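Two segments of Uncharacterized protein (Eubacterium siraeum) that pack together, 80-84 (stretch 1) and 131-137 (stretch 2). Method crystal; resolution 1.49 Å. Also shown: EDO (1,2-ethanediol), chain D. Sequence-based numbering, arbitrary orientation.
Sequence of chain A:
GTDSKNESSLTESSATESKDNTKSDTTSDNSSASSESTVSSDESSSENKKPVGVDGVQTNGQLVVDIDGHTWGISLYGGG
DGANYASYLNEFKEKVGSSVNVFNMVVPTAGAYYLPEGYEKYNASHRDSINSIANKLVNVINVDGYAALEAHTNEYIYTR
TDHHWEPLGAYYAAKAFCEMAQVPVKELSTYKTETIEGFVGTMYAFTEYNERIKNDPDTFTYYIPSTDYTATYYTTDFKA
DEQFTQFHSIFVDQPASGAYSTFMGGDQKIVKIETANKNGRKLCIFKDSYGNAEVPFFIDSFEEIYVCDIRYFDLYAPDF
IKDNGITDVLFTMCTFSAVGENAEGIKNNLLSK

Stretch 1 80-84: GDGAN
Stretch 2 (131-137) NSIANKL

This is a small contact between a glycine-rich turn and one face of a helix, held by one hydrogen bond from a serine hydroxyl to a backbone carbonyl and by packing of Ile-133 and Lys-136. The two stretches bury 212 Å² between them, both sides summed.

Stretch 1 is loop from Gly-80 to Gly-82, then enters a helix at Ala-83 that continues beyond Asn-84. Gly-80 has phi/psi 151/146, Asp-81 -85/-17 and Gly-82 64/25. Ala-83 and Asn-84 are helical at -64/-40 and -63/-51. Stretch 2 arrives already helical. Asn-131 to Ala-134 have phi from -57 to -63 and psi from -37 to -50. Asn-135 is at -72/-20, Lys-136 at -99/-4, and Leu-137 is extended at -75/144. Asn-135 N bonds Asn-131 O at 2.9 Å, and Lys-136 N bonds Ile-133 O at 3.0 Å.

The register sets Asp-81 CA 5.6 Å from Ser-132 CA and Gly-82 CA 5.4 Å from Ile-133 CA. Ser-132 points toward the turn with chi1 t (173°). Ser-132 OG donates to Asp-81 O at 2.6 Å. Ser-132 OG also accepts a bond from Lys-136 NZ at 2.9 Å, so the small hydroxyl links the carbonyl to the amine.

Lys-136 also points toward stretch 1. Its rotamers are m, t, t, p (-70°, 165°, 178°, 59°). The chain runs past Ala-83, with Lys-136 CD 4.0 Å from Ala-83 CA and Lys-136 CE 4.2 Å from Ala-83 CB. The final p turn accompanies the return of NZ to Ser-132. Lys-136 NZ also donates to O2 of the ethanediol at 2.8 Å, a molecule probably from the crystallisation liquor.

Gly-82 is buried at the N-cap position. Its positive phi favours glycine, and the packing also calls for it: a CB on Gly-82 would point toward stretch 2 and lie 2.3 Å from Ile-133 CG1, a clash. Without one, Gly-82 CA rests 3.8 Å from Ile-133 CG1. Ile-133 is buried, with chi1 m (-70°) and chi2 t (163°). Gly-80 suits its backbone too, since a CB there would jam against the preceding carbonyl.

Asp-81 is exposed, and its CB points sideways. With chi1 p (66°) and chi2 10°, Asp-81 OD1 accepts from Ala-83 N at 3.0 Å, bracing the turn. Asp-81 CB lies 3.5 Å from Ser-132 OG. The Ala-83 methyl points sideways and offers an apolar surface beside the lysine methylenes. Asn-84, Asn-131, Ala-134, Asn-135 and Leu-137 stay out of reach across the contact.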

# COMPACT_ATOMS: atom_id res chain seq x y z
N GLY A 80 18.42 3.40 2.50
CA GLY A 80 18.16 3.42 3.95
C GLY A 80 18.03 2.02 4.48
O GLY A 80 17.53 1.11 3.80
N ASP A 81 18.50 1.84 5.72
CA ASP A 81 18.55 0.51 6.28
C ASP A 81 17.25 0.05 6.92
O ASP A 81 17.09 -1.14 7.15
CB ASP A 81 19.76 0.31 7.22
CG ASP A 81 19.73 1.13 8.48
OD1 ASP A 81 18.71 1.78 8.86
OD2 ASP A 81 20.81 1.05 9.16
N GLY A 82 16.33 0.98 7.22
CA GLY A 82 15.08 0.64 7.86
C GLY A 82 15.22 0.07 9.26
O GLY A 82 14.35 -0.65 9.74
N ALA A 83 16.31 0.40 9.94
CA ALA A 83 16.54 -0.17 11.25
C ALA A 83 15.49 0.22 12.27
O ALA A 83 15.05 -0.60 13.08
CB ALA A 83 17.93 0.20 11.75
N ASN A 84 15.08 1.48 12.24
CA ASN A 84 14.06 1.93 13.18
C ASN A 84 12.76 1.18 12.95
O ASN A 84 12.20 0.62 13.87
CB ASN A 84 13.81 3.42 13.07
CG ASN A 84 14.96 4.26 13.62
OD1 ASN A 84 15.99 3.77 14.06
ND2 ASN A 84 14.74 5.54 13.62
N ASN A 131 15.65 -5.90 1.83
CA ASN A 131 16.46 -6.97 2.43
C ASN A 131 16.95 -6.61 3.83
O ASN A 131 16.91 -7.45 4.75
CB ASN A 131 17.65 -7.34 1.56
CG ASN A 131 17.26 -8.06 0.28
OD1 ASN A 131 16.16 -8.62 0.17
ND2 ASN A 131 18.18 -8.09 -0.67
N SER A 132 17.45 -5.38 3.98
CA SER A 132 17.97 -4.93 5.28
C SER A 132 16.90 -5.04 6.36
O SER A 132 17.14 -5.54 7.46
CB SER A 132 18.49 -3.50 5.17
OG SER A 132 18.84 -3.00 6.46
N ILE A 133 15.70 -4.57 6.05
CA ILE A 133 14.58 -4.68 6.96
C ILE A 133 14.29 -6.16 7.29
O ILE A 133 14.18 -6.54 8.46
CB ILE A 133 13.33 -3.98 6.38
CG1 ILE A 133 13.53 -2.46 6.37
CG2 ILE A 133 12.07 -4.37 7.16
CD1 ILE A 133 12.59 -1.71 5.48
N ALA A 134 14.19 -7.00 6.26
CA ALA A 134 13.88 -8.43 6.47
C ALA A 134 14.90 -9.09 7.40
O ALA A 134 14.54 -9.87 8.27
CB ALA A 134 13.81 -9.17 5.13
N ASN A 135 16.15 -8.69 7.26
CA ASN A 135 17.23 -9.29 8.02
C ASN A 135 17.19 -8.89 9.48
O ASN A 135 17.79 -9.56 10.31
CB ASN A 135 18.58 -8.90 7.43
CG ASN A 135 18.83 -9.53 6.07
OD1 ASN A 135 18.32 -10.61 5.76
ND2 ASN A 135 19.63 -8.86 5.26
N LYS A 136 16.50 -7.80 9.81
CA LYS A 136 16.45 -7.29 11.17
C LYS A 136 15.19 -7.70 11.91
O LYS A 136 15.04 -7.42 13.13
CB LYS A 136 16.57 -5.75 11.13
CG LYS A 136 17.95 -5.28 10.71
CD LYS A 136 18.00 -3.82 10.31
CE LYS A 136 19.41 -3.35 9.95
NZ LYS A 136 20.02 -4.13 8.81
N LEU A 137 14.26 -8.37 11.22
CA LEU A 137 13.00 -8.79 11.84
C LEU A 137 13.20 -9.98 12.75
O LEU A 137 14.02 -10.86 12.46
CB LEU A 137 11.98 -9.18 10.79
CG LEU A 137 11.50 -8.05 9.91
CD1 LEU A 137 10.63 -8.64 8.80
CD2 LEU A 137 10.80 -6.94 10.68
C1 EDO D . 24.09 -4.97 9.72
O1 EDO D . 23.69 -6.36 9.47
C2 EDO D . 23.88 -4.10 8.47
O2 EDO D . 22.66 -3.30 8.57